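Local coordinates for protein RNA-directed RNA polymerase (Infectious pancreatic necrosis virus, PDB 3ZED) that polymerises ribonucleoside triphosphates into viral RNA and probably occurs both free and covalently attached to the genomic RNA, at residues 200-205 against 481-485; 486-491 against 507-513; 353-357 against 383-387; 183-187 against 408-414. All coordinates share one frame; numbering follows the deposited sequence.

Contact 1. Residues 200-205 against 481-485; sequences LLEQTL and HLMST. With K (potassium ion), chain L.
Thr204 and Thr485 meet tip to tip at a steep helix-helix crossing in the palm domain, where the last turn of helix 194-204 lies across helix 476-493. The axes of the two short segments come within 10.5 Å and run at 107° to each other. Thr204 OG1 and Thr485 OG1 stand 2.8 Å apart. Thr485 holds its hydroxyl beside its own backbone N (chi1 -70°), the setting that lets OG1 donate back along the helix to His481 O. The Thr485 methyl, CG2, lies against Leu200 CB at 3.8 Å. A leucine pair continues the contact, Leu201 CD1 and Leu482 CD1 standing 4.0 Å apart on side chains that cross at about a right angle. On the far side of helix 194-204 Gln203, bent at chi2, turns OE1 to a potassium ion whose site Thr698, Ser701, Pro702, Lys704 and a water complete. One turn before Thr485, His481 reaches the C-terminal end of helix 194-204. Its ring is held by both nitrogens, since ND1 is paired with Ala387 N outside the contact, an arrangement consistent with a neutral imidazole. Leu205 covers one ring face, its CD1 3.8 Å from the centroid in a CH-pi contact shifted to the rim. At the ring edge, His481 NE2 donates to Thr204 O over 2.8 Å, almost straight at 162°, from above the carbonyl plane.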
loop_
_atom_site.group_PDB
_atom_site.type_symbol
_atom_site.label_atom_id
_atom_site.label_comp_id
_atom_site.label_asym_id
_atom_site.label_seq_id
_atom_site.Cartn_x
_atom_site.Cartn_y
_atom_site.Cartn_z
ATOM N N LEU B 200 20.309 -6.418 -0.940
ATOM C CA LEU B 200 19.969 -5.086 -0.442
ATOM C C LEU B 200 18.683 -5.180 0.373
ATOM O O LEU B 200 18.624 -4.662 1.486
ATOM C CB LEU B 200 19.808 -4.067 -1.583
ATOM C CG LEU B 200 21.044 -3.699 -2.408
ATOM C CD1 LEU B 200 20.638 -2.976 -3.676
ATOM C CD2 LEU B 200 22.033 -2.840 -1.611
ATOM N N LEU B 201 17.675 -5.910 -0.156
ATOM C CA LEU B 201 16.381 -6.109 0.497
ATOM C C LEU B 201 16.521 -6.893 1.784
ATOM O O LEU B 201 15.703 -6.719 2.667
ATOM C CB LEU B 201 15.366 -6.782 -0.440
ATOM C CG LEU B 201 14.887 -5.933 -1.616
ATOM C CD1 LEU B 201 14.282 -6.792 -2.698
ATOM C CD2 LEU B 201 13.926 -4.807 -1.145
ATOM N N GLU B 202 17.572 -7.716 1.931
ATOM C CA GLU B 202 17.789 -8.438 3.197
ATOM C C GLU B 202 18.004 -7.430 4.333
ATOM O O GLU B 202 17.637 -7.695 5.477
ATOM C CB GLU B 202 18.987 -9.373 3.087
ATOM C CG GLU B 202 18.690 -10.685 2.378
ATOM C CD GLU B 202 19.883 -11.616 2.224
ATOM O OE1 GLU B 202 21.012 -11.215 2.586
ATOM O OE2 GLU B 202 19.682 -12.762 1.764
ATOM N N GLN B 203 18.548 -6.249 3.986
ATOM C CA GLN B 203 18.829 -5.147 4.895
ATOM C C GLN B 203 17.664 -4.135 4.992
ATOM O O GLN B 203 17.297 -3.762 6.113
ATOM C CB GLN B 203 20.121 -4.402 4.482
ATOM C CG GLN B 203 21.379 -5.278 4.348
ATOM C CD GLN B 203 21.614 -6.169 5.551
ATOM O OE1 GLN B 203 21.472 -5.746 6.714
ATOM N NE2 GLN B 203 21.966 -7.430 5.292
ATOM N N THR B 204 17.126 -3.651 3.835
ATOM C CA THR B 204 16.077 -2.608 3.781
ATOM C C THR B 204 14.676 -3.177 3.992
ATOM O O THR B 204 13.779 -2.437 4.400
ATOM C CB THR B 204 16.149 -1.852 2.461
ATOM O OG1 THR B 204 15.743 -2.744 1.415
ATOM C CG2 THR B 204 17.554 -1.310 2.175
ATOM N N LEU B 205 14.474 -4.464 3.698
ATOM C CA LEU B 205 13.186 -5.127 3.931
ATOM C C LEU B 205 13.425 -6.537 4.491
ATOM O O LEU B 205 13.190 -7.523 3.788
ATOM C CB LEU B 205 12.285 -5.155 2.677
ATOM C CG LEU B 205 10.817 -5.538 2.917
ATOM C CD1 LEU B 205 9.988 -4.355 3.376
ATOM C CD2 LEU B 205 10.220 -6.099 1.683
ATOM N N HIS B 481 8.802 0.080 -2.131
ATOM C CA HIS B 481 9.898 -0.088 -1.168
ATOM C C HIS B 481 11.189 -0.541 -1.878
ATOM O O HIS B 481 12.276 -0.082 -1.518
ATOM C CB HIS B 481 9.486 -1.078 -0.066
ATOM C CG HIS B 481 10.330 -1.005 1.177
ATOM N ND1 HIS B 481 9.945 -0.236 2.272
ATOM C CD2 HIS B 481 11.488 -1.643 1.476
ATOM C CE1 HIS B 481 10.867 -0.446 3.200
ATOM N NE2 HIS B 481 11.831 -1.263 2.757
ATOM N N LEU B 482 11.065 -1.409 -2.901
ATOM C CA LEU B 482 12.213 -1.864 -3.688
ATOM C C LEU B 482 12.825 -0.678 -4.491
ATOM O O LEU B 482 14.054 -0.523 -4.534
ATOM C CB LEU B 482 11.811 -3.030 -4.605
ATOM C CG LEU B 482 12.788 -3.477 -5.727
ATOM C CD1 LEU B 482 14.205 -3.676 -5.205
ATOM C CD2 LEU B 482 12.367 -4.803 -6.248
ATOM N N MET B 483 11.979 0.152 -5.099
ATOM C CA MET B 483 12.442 1.328 -5.852
ATOM C C MET B 483 13.195 2.303 -4.944
ATOM O O MET B 483 14.275 2.758 -5.323
ATOM C CB MET B 483 11.297 2.006 -6.590
ATOM C CG MET B 483 10.783 1.160 -7.738
ATOM S SD MET B 483 9.624 2.028 -8.811
ATOM C CE MET B 483 8.196 2.144 -7.740
ATOM N N SER B 484 12.688 2.540 -3.715
ATOM C CA SER B 484 13.378 3.407 -2.747
ATOM C C SER B 484 14.706 2.794 -2.314
ATOM O O SER B 484 15.674 3.527 -2.140
ATOM C CB SER B 484 12.502 3.668 -1.528
ATOM O OG SER B 484 11.382 4.448 -1.899
ATOM N N THR B 485 14.759 1.452 -2.195
ATOM C CA THR B 485 15.973 0.682 -1.859
ATOM C C THR B 485 17.078 0.941 -2.912
ATOM O O THR B 485 18.244 1.121 -2.549
ATOM C CB THR B 485 15.617 -0.814 -1.726
ATOM O OG1 THR B 485 14.837 -0.965 -0.541
ATOM C CG2 THR B 485 16.845 -1.726 -1.669
HETATM K K K L . 22.355 -6.907 9.041
HETATM O O HOH W 1 21.221 -5.941 11.354
#

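Contact 2. Residues 486-491 against 507-513; sequences IVVAEW and LEEKTGI. With K (potassium ion), chain K.
Helix 507-511 lies across the second half of helix 476-493 at 117° between the short segments, with Val487 and Thr511 at the point of nearest backbone approach, 6.6 Å between their CA atoms. The axes come no nearer than 10.1 Å, a spacing filled mostly by branched aliphatic groups. Leu507 begins the row and uses its two methyls separately: CD2 rests on Glu490 CB, while CD1 lies 3.8 Å from Trp491 CA. The indole itself leads off to Phe504 and to the sheet. Next comes the methyl of Thr511, CG2, which touches both Ile486 CG2 and Glu490 CG, the threonine and these two side chains running antiparallel past each other. Its hydroxyl is turned back into its own segment, donating to Leu507 O at 2.7 Å and accepting from Ile513 N in an ST turn. Thus one threonine splits its roles, the methyl packing across the interface and the oxygen closing the helix end. Beyond Gly512, which has positive phi, Ile513 CG2 packs on Val487 CG2 at 3.9 Å. At the outer margin Lys510 bends at chi2 (74°) and again at chi4 and crosses Glu490 at about a right angle, bringing its NZ to 3.0 Å from Glu490 OE1 on the syn side, though tilted 31° out of the carboxylate plane. Glu490 OE2 is bound by Tyr192 OH. The carboxylate is therefore gripped at both oxygens, which would tend to keep it ionised, and the charge pair borders an otherwise apolar interface whose helix end presents Gly512 O to a potassium ion.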
loop_
_atom_site.group_PDB
_atom_site.type_symbol
_atom_site.label_atom_id
_atom_site.label_comp_id
_atom_site.label_asym_id
_atom_site.label_seq_id
_atom_site.Cartn_x
_atom_site.Cartn_y
_atom_site.Cartn_z
ATOM N N ILE B 486 16.687 0.972 -4.205
ATOM C CA ILE B 486 17.583 1.223 -5.332
ATOM C C ILE B 486 18.144 2.657 -5.231
ATOM O O ILE B 486 19.358 2.846 -5.366
ATOM C CB ILE B 486 16.869 0.955 -6.694
ATOM C CG1 ILE B 486 16.572 -0.551 -6.864
ATOM C CG2 ILE B 486 17.685 1.546 -7.883
ATOM C CD1 ILE B 486 15.672 -0.955 -8.068
ATOM N N VAL B 487 17.263 3.650 -4.968
ATOM C CA VAL B 487 17.658 5.051 -4.829
ATOM C C VAL B 487 18.658 5.185 -3.640
ATOM O O VAL B 487 19.711 5.805 -3.800
ATOM C CB VAL B 487 16.418 5.999 -4.696
ATOM C CG1 VAL B 487 16.829 7.428 -4.334
ATOM C CG2 VAL B 487 15.576 5.995 -5.971
ATOM N N VAL B 488 18.355 4.542 -2.497
ATOM C CA VAL B 488 19.195 4.582 -1.282
ATOM C C VAL B 488 20.539 3.874 -1.543
ATOM O O VAL B 488 21.573 4.447 -1.207
ATOM C CB VAL B 488 18.460 4.025 -0.027
ATOM C CG1 VAL B 488 19.409 3.841 1.156
ATOM C CG2 VAL B 488 17.302 4.937 0.360
ATOM N N ALA B 489 20.532 2.681 -2.178
ATOM C CA ALA B 489 21.766 1.956 -2.524
ATOM C C ALA B 489 22.691 2.816 -3.410
ATOM O O ALA B 489 23.907 2.806 -3.221
ATOM C CB ALA B 489 21.428 0.657 -3.233
ATOM N N GLU B 490 22.104 3.575 -4.358
ATOM C CA GLU B 490 22.849 4.452 -5.264
ATOM C C GLU B 490 23.374 5.684 -4.516
ATOM O O GLU B 490 24.458 6.143 -4.829
ATOM C CB GLU B 490 22.002 4.851 -6.487
ATOM C CG GLU B 490 21.862 3.729 -7.504
ATOM C CD GLU B 490 23.153 3.259 -8.145
ATOM O OE1 GLU B 490 24.027 4.104 -8.455
ATOM O OE2 GLU B 490 23.290 2.031 -8.332
ATOM N N TRP B 491 22.645 6.166 -3.498
ATOM C CA TRP B 491 23.085 7.278 -2.645
ATOM C C TRP B 491 24.321 6.835 -1.857
ATOM O O TRP B 491 25.326 7.544 -1.868
ATOM C CB TRP B 491 21.938 7.731 -1.729
ATOM C CG TRP B 491 22.317 8.586 -0.554
ATOM C CD1 TRP B 491 22.652 9.909 -0.575
ATOM C CD2 TRP B 491 22.277 8.201 0.828
ATOM N NE1 TRP B 491 22.838 10.371 0.707
ATOM C CE2 TRP B 491 22.622 9.342 1.589
ATOM C CE3 TRP B 491 21.978 6.996 1.503
ATOM C CZ2 TRP B 491 22.704 9.308 2.995
ATOM C CZ3 TRP B 491 22.057 6.967 2.891
ATOM C CH2 TRP B 491 22.418 8.110 3.623
ATOM N N LEU B 507 20.854 11.029 -9.287
ATOM C CA LEU B 507 20.436 9.649 -9.051
ATOM C C LEU B 507 19.101 9.371 -9.761
ATOM O O LEU B 507 18.793 8.215 -10.021
ATOM C CB LEU B 507 20.366 9.286 -7.554
ATOM C CG LEU B 507 21.660 9.477 -6.729
ATOM C CD1 LEU B 507 21.383 9.402 -5.237
ATOM C CD2 LEU B 507 22.751 8.516 -7.120
ATOM N N GLU B 508 18.344 10.428 -10.139
ATOM C CA GLU B 508 17.096 10.251 -10.885
ATOM C C GLU B 508 17.383 9.550 -12.213
ATOM O O GLU B 508 16.784 8.510 -12.500
ATOM C CB GLU B 508 16.403 11.590 -11.148
ATOM C CG GLU B 508 15.584 12.165 -10.009
ATOM C CD GLU B 508 14.680 13.286 -10.493
ATOM O OE1 GLU B 508 15.167 14.198 -11.201
ATOM O OE2 GLU B 508 13.460 13.207 -10.239
ATOM N N GLU B 509 18.345 10.094 -12.996
ATOM C CA GLU B 509 18.751 9.541 -14.277
ATOM C C GLU B 509 19.470 8.209 -14.101
ATOM O O GLU B 509 19.252 7.303 -14.902
ATOM C CB GLU B 509 19.636 10.542 -15.040
ATOM C CG GLU B 509 20.130 10.038 -16.387
ATOM C CD GLU B 509 20.922 11.026 -17.227
ATOM O OE1 GLU B 509 21.330 12.093 -16.710
ATOM O OE2 GLU B 509 21.136 10.718 -18.420
ATOM N N LYS B 510 20.326 8.085 -13.078
ATOM C CA LYS B 510 21.065 6.843 -12.842
ATOM C C LYS B 510 20.088 5.659 -12.552
ATOM O O LYS B 510 20.329 4.563 -13.036
ATOM C CB LYS B 510 22.088 7.037 -11.687
ATOM C CG LYS B 510 22.901 5.798 -11.254
ATOM C CD LYS B 510 23.991 5.409 -12.227
ATOM C CE LYS B 510 24.637 4.076 -11.890
ATOM N NZ LYS B 510 25.756 4.254 -10.931
ATOM N N THR B 511 18.978 5.901 -11.821
ATOM C CA THR B 511 18.037 4.848 -11.412
ATOM C C THR B 511 16.759 4.730 -12.286
ATOM O O THR B 511 16.051 3.726 -12.188
ATOM C CB THR B 511 17.603 5.077 -9.941
ATOM O OG1 THR B 511 16.908 6.324 -9.840
ATOM C CG2 THR B 511 18.767 5.038 -8.955
ATOM N N GLY B 512 16.433 5.772 -13.054
ATOM C CA GLY B 512 15.203 5.829 -13.850
ATOM C C GLY B 512 13.998 6.096 -12.955
ATOM O O GLY B 512 12.848 5.963 -13.392
ATOM N N ILE B 513 14.266 6.473 -11.671
ATOM C CA ILE B 513 13.254 6.706 -10.644
ATOM C C ILE B 513 13.239 8.196 -10.294
ATOM O O ILE B 513 14.249 8.741 -9.846
ATOM C CB ILE B 513 13.488 5.791 -9.395
ATOM C CG1 ILE B 513 13.442 4.300 -9.788
ATOM C CG2 ILE B 513 12.438 6.073 -8.293
ATOM C CD1 ILE B 513 14.172 3.322 -8.818
HETATM K K K K . 10.785 7.442 -14.087
#

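Contact 3. Residues 353-357 against 383-387; sequences PSLYG and VMIYA
Tyr386 runs along residues 355-357, its side chain crossing that of Leu355 at about a right angle, and it can be traced outward along the loop. CB starts against Leu355 CB at 3.8 Å. The ring leaves with CG anti to the backbone N (chi1 -170°) and turns one edge to the loop: CD2 comes 3.4 Å from Leu355 O, and the next atom, CE2, passes Tyr356 CA. At the tip, OH reaches a water at 2.7 Å that lies in the ring plane and also accepts from Gly357 N, so the phenol is joined to the loop at its far end as well as at its base. At the base of the tyrosine, the backbones form a single bridge of parallel type centred on Ser354 and Ile385. Ile385 N donates to Pro353 O at 2.9 Å, and Leu355 N returns a bond to Ile385 O at 2.8 Å. Leu355 extends its CD1 to Met384 CB, at 3.8 Å, while Pro353 CB packs on Val383 CG1. Within the loop, Ser354 OG accepts from Tyr356 N in an ST turn. The loop thus borders strand 382-386, an outermost strand of a four-stranded antiparallel sheet, whose turn into strand 389-394 carries the Ala-Asp-Asn signature of motif C in birnavirus polymerases. Helix 476-493 packs beside both partners, with His481 touching Ser354 and Ile385 and Phe477 meeting the Tyr386 ring edge-to-face; Thr204 of helix 194-204 touches Pro353 and Ile385.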
loop_
_atom_site.group_PDB
_atom_site.type_symbol
_atom_site.label_atom_id
_atom_site.label_comp_id
_atom_site.label_asym_id
_atom_site.label_seq_id
_atom_site.Cartn_x
_atom_site.Cartn_y
_atom_site.Cartn_z
ATOM N N PRO B 353 17.038 -0.180 8.163
ATOM C CA PRO B 353 16.459 1.152 7.855
ATOM C C PRO B 353 14.932 1.103 7.623
ATOM O O PRO B 353 14.300 2.151 7.529
ATOM C CB PRO B 353 17.172 1.561 6.544
ATOM C CG PRO B 353 17.568 0.288 5.912
ATOM C CD PRO B 353 17.851 -0.688 7.033
ATOM N N SER B 354 14.345 -0.091 7.490
ATOM C CA SER B 354 12.911 -0.258 7.208
ATOM C C SER B 354 12.000 0.340 8.275
ATOM O O SER B 354 12.339 0.311 9.458
ATOM C CB SER B 354 12.556 -1.730 7.051
ATOM O OG SER B 354 11.211 -1.891 6.633
ATOM N N LEU B 355 10.843 0.883 7.834
ATOM C CA LEU B 355 9.809 1.417 8.718
ATOM C C LEU B 355 8.529 0.548 8.634
ATOM O O LEU B 355 7.501 0.943 9.173
ATOM C CB LEU B 355 9.480 2.888 8.357
ATOM C CG LEU B 355 10.463 3.971 8.834
ATOM C CD1 LEU B 355 10.266 5.257 8.060
ATOM C CD2 LEU B 355 10.355 4.213 10.331
ATOM N N TYR B 356 8.587 -0.635 7.957
ATOM C CA TYR B 356 7.417 -1.504 7.805
ATOM C C TYR B 356 6.788 -1.874 9.164
ATOM O O TYR B 356 7.465 -2.365 10.065
ATOM C CB TYR B 356 7.749 -2.782 7.008
ATOM C CG TYR B 356 6.529 -3.663 6.810
ATOM C CD1 TYR B 356 5.495 -3.276 5.964
ATOM C CD2 TYR B 356 6.358 -4.828 7.549
ATOM C CE1 TYR B 356 4.354 -4.063 5.808
ATOM C CE2 TYR B 356 5.223 -5.625 7.398
ATOM C CZ TYR B 356 4.226 -5.243 6.518
ATOM O OH TYR B 356 3.097 -6.018 6.356
ATOM N N GLY B 357 5.483 -1.636 9.271
ATOM C CA GLY B 357 4.703 -1.921 10.472
ATOM C C GLY B 357 4.930 -0.927 11.603
ATOM O O GLY B 357 4.477 -1.172 12.723
ATOM N N VAL B 383 19.411 6.487 7.492
ATOM C CA VAL B 383 18.449 6.329 6.421
ATOM C C VAL B 383 17.294 5.463 6.922
ATOM O O VAL B 383 17.498 4.519 7.679
ATOM C CB VAL B 383 19.058 5.826 5.069
ATOM C CG1 VAL B 383 19.509 4.362 5.126
ATOM C CG2 VAL B 383 18.085 6.054 3.910
ATOM N N MET B 384 16.073 5.833 6.534
ATOM C CA MET B 384 14.840 5.109 6.865
ATOM C C MET B 384 14.013 4.994 5.615
ATOM O O MET B 384 13.983 5.940 4.814
ATOM C CB MET B 384 14.044 5.780 7.993
ATOM C CG MET B 384 14.807 5.878 9.291
ATOM S SD MET B 384 13.715 6.492 10.553
ATOM C CE MET B 384 14.865 7.072 11.755
ATOM N N ILE B 385 13.363 3.833 5.419
ATOM C CA ILE B 385 12.579 3.569 4.198
ATOM C C ILE B 385 11.215 3.022 4.519
ATOM O O ILE B 385 11.083 2.095 5.302
ATOM C CB ILE B 385 13.335 2.612 3.214
ATOM C CG1 ILE B 385 14.758 3.133 2.881
ATOM C CG2 ILE B 385 12.538 2.354 1.923
ATOM C CD1 ILE B 385 15.728 2.039 2.377
ATOM N N TYR B 386 10.209 3.552 3.833
ATOM C CA TYR B 386 8.837 3.089 3.901
ATOM C C TYR B 386 8.199 3.234 2.528
ATOM O O TYR B 386 7.753 4.335 2.198
ATOM C CB TYR B 386 8.024 3.848 4.966
ATOM C CG TYR B 386 6.674 3.201 5.212
ATOM C CD1 TYR B 386 5.560 3.548 4.449
ATOM C CD2 TYR B 386 6.515 2.230 6.190
ATOM C CE1 TYR B 386 4.326 2.925 4.640
ATOM C CE2 TYR B 386 5.281 1.620 6.410
ATOM C CZ TYR B 386 4.190 1.964 5.625
ATOM O OH TYR B 386 2.973 1.368 5.813
ATOM N N ALA B 387 8.130 2.132 1.731
ATOM C CA ALA B 387 7.539 2.173 0.379
ATOM C C ALA B 387 8.183 3.332 -0.434
ATOM O O ALA B 387 9.411 3.373 -0.518
ATOM C CB ALA B 387 6.006 2.313 0.462
HETATM O O HOH W 2 3.278 -0.613 7.657
#

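Contact 4. Residues 183-187 against 408-414; sequences PNKTP and ANCTPQH. With K (potassium ion), chain K.
The irregular chain 183-187 runs beside the turn that leads into helix 412-426, with the CA atoms of Asn184 and Asn409 5.6 Å apart and Thr186 coming alongside Gln413 further on. Asn184 carries the first half with both ends of its amide. ND2 donates to Ala408 O at 2.9 Å, close to straight at 164° and on a lone pair in the carbonyl plane; it also donates to a water that bonds to Cys410 O. OD1 binds a potassium ion, which Asn409 OD1 meets from the other segment at 2.8 Å. The bond through ND2 thus fixes the rotation of the amide and points its oxygen at the metal. A second water joins Lys185 N to Asn409 O. Further along, Pro187 lays its CD over the centre of the His414 ring, 4.0 Å from the centroid, in a CH-pi contact. A third water, in the ring plane, links His414 NE2 to Lys185 O. Thr186 CG2 meanwhile approaches Gln413 OE1 at 3.3 Å. Two recognisable elements result. Thr411 and His414 form a capping box, His414 ND1 accepting from Thr411 N at 3.0 Å while Thr411 OG1 accepts from His414 N. Beside it lies an all-oxygen potassium site, completed by the carbonyls of Val177, Asn182 and Gly512 and by Asn514 OD1.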
loop_
_atom_site.group_PDB
_atom_site.type_symbol
_atom_site.label_atom_id
_atom_site.label_comp_id
_atom_site.label_asym_id
_atom_site.label_seq_id
_atom_site.Cartn_x
_atom_site.Cartn_y
_atom_site.Cartn_z
ATOM N N PRO B 183 12.765 8.566 -18.224
ATOM C CA PRO B 183 12.139 7.254 -18.469
ATOM C C PRO B 183 12.573 6.171 -17.492
ATOM O O PRO B 183 13.723 6.134 -17.053
ATOM C CB PRO B 183 12.599 6.907 -19.897
ATOM C CG PRO B 183 12.883 8.225 -20.533
ATOM C CD PRO B 183 13.499 9.031 -19.426
ATOM N N ASN B 184 11.631 5.278 -17.162
ATOM C CA ASN B 184 11.844 4.162 -16.246
ATOM C C ASN B 184 12.979 3.289 -16.692
ATOM O O ASN B 184 13.226 3.151 -17.890
ATOM C CB ASN B 184 10.580 3.318 -16.125
ATOM C CG ASN B 184 9.452 4.001 -15.419
ATOM O OD1 ASN B 184 9.624 5.055 -14.799
ATOM N ND2 ASN B 184 8.269 3.434 -15.530
ATOM N N LYS B 185 13.679 2.698 -15.723
ATOM C CA LYS B 185 14.757 1.746 -16.003
ATOM C C LYS B 185 14.527 0.479 -15.214
ATOM O O LYS B 185 14.148 0.532 -14.047
ATOM C CB LYS B 185 16.133 2.330 -15.669
ATOM C CG LYS B 185 16.573 3.438 -16.606
ATOM C CD LYS B 185 17.867 4.043 -16.173
ATOM C CE LYS B 185 18.305 5.059 -17.209
ATOM N NZ LYS B 185 19.681 5.510 -16.951
ATOM N N THR B 186 14.763 -0.657 -15.831
ATOM C CA THR B 186 14.662 -1.931 -15.126
ATOM C C THR B 186 15.863 -2.026 -14.168
ATOM O O THR B 186 16.910 -1.437 -14.477
ATOM C CB THR B 186 14.671 -3.111 -16.130
ATOM O OG1 THR B 186 15.927 -3.128 -16.829
ATOM C CG2 THR B 186 13.505 -3.061 -17.110
ATOM N N PRO B 187 15.794 -2.818 -13.075
ATOM C CA PRO B 187 17.001 -3.016 -12.236
ATOM C C PRO B 187 18.247 -3.452 -13.039
ATOM O O PRO B 187 19.356 -3.003 -12.726
ATOM C CB PRO B 187 16.568 -4.122 -11.278
ATOM C CG PRO B 187 15.079 -3.941 -11.156
ATOM C CD PRO B 187 14.636 -3.573 -12.543
ATOM N N ALA B 408 4.264 4.993 -10.862
ATOM C CA ALA B 408 4.546 5.247 -12.290
ATOM C C ALA B 408 5.988 4.893 -12.678
ATOM O O ALA B 408 6.254 4.684 -13.867
ATOM C CB ALA B 408 4.259 6.714 -12.632
ATOM N N ASN B 409 6.917 4.827 -11.697
ATOM C CA ASN B 409 8.345 4.494 -11.913
ATOM C C ASN B 409 8.586 2.971 -11.979
ATOM O O ASN B 409 9.685 2.522 -12.321
ATOM C CB ASN B 409 9.202 5.076 -10.790
ATOM C CG ASN B 409 9.200 6.581 -10.731
ATOM O OD1 ASN B 409 9.919 7.266 -11.458
ATOM N ND2 ASN B 409 8.426 7.130 -9.833
ATOM N N CYS B 410 7.575 2.185 -11.601
ATOM C CA CYS B 410 7.691 0.733 -11.545
ATOM C C CYS B 410 7.653 0.073 -12.920
ATOM O O CYS B 410 6.792 0.374 -13.743
ATOM C CB CYS B 410 6.615 0.160 -10.635
ATOM S SG CYS B 410 6.929 -1.535 -10.096
ATOM N N THR B 411 8.626 -0.817 -13.168
ATOM C CA THR B 411 8.676 -1.650 -14.361
ATOM C C THR B 411 8.202 -3.055 -13.950
ATOM O O THR B 411 8.368 -3.412 -12.773
ATOM C CB THR B 411 10.086 -1.719 -14.995
ATOM O OG1 THR B 411 10.946 -2.467 -14.134
ATOM C CG2 THR B 411 10.671 -0.345 -15.330
ATOM N N PRO B 412 7.693 -3.911 -14.878
ATOM C CA PRO B 412 7.341 -5.287 -14.476
ATOM C C PRO B 412 8.544 -6.004 -13.838
ATOM O O PRO B 412 8.358 -6.805 -12.923
ATOM C CB PRO B 412 6.907 -5.937 -15.793
ATOM C CG PRO B 412 6.432 -4.770 -16.642
ATOM C CD PRO B 412 7.409 -3.678 -16.311
ATOM N N GLN B 413 9.778 -5.625 -14.250
ATOM C CA GLN B 413 11.048 -6.172 -13.767
ATOM C C GLN B 413 11.322 -5.820 -12.304
ATOM O O GLN B 413 11.961 -6.615 -11.619
ATOM C CB GLN B 413 12.222 -5.737 -14.662
ATOM C CG GLN B 413 12.250 -6.485 -16.034
ATOM C CD GLN B 413 11.190 -5.993 -17.018
ATOM O OE1 GLN B 413 10.699 -4.852 -16.936
ATOM N NE2 GLN B 413 10.775 -6.848 -17.940
ATOM N N HIS B 414 10.831 -4.669 -11.813
ATOM C CA HIS B 414 10.945 -4.319 -10.389
ATOM C C HIS B 414 10.117 -5.302 -9.558
ATOM O O HIS B 414 10.606 -5.824 -8.556
ATOM C CB HIS B 414 10.470 -2.889 -10.119
ATOM C CG HIS B 414 11.437 -1.830 -10.524
ATOM N ND1 HIS B 414 11.235 -1.081 -11.670
ATOM C CD2 HIS B 414 12.565 -1.401 -9.906
ATOM C CE1 HIS B 414 12.249 -0.225 -11.722
ATOM N NE2 HIS B 414 13.074 -0.377 -10.680
HETATM K K K K . 10.785 7.442 -14.087
HETATM O O HOH W 3 7.278 1.038 -16.571
HETATM O O HOH W 4 12.257 3.193 -13.030
HETATM O O HOH W 5 15.359 1.097 -11.391
#

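How the contacts relate
All four contacts belong to the palm domain, and helix 476-493 belongs to contacts 1 and 2 and is touched by contacts 3 and 4. Contacts 1 and 2 use successive parts of that helix, with centres 12 Å apart, while His414, in the first turn of helix 412-426 in contact 4, packs on its Ile486. Contact 3 adds the edge strand, whose Ile385 touches His481 and Ser484 of the helix. Along the chain, contact 3 is nested inside the loops closed by contacts 1 and 4, which interlace, and contact 2 closes last. One potassium ion joins contacts 2 and 4; a second lies at contact 1. Segments both near and far in sequence are thereby gathered around one palm helix.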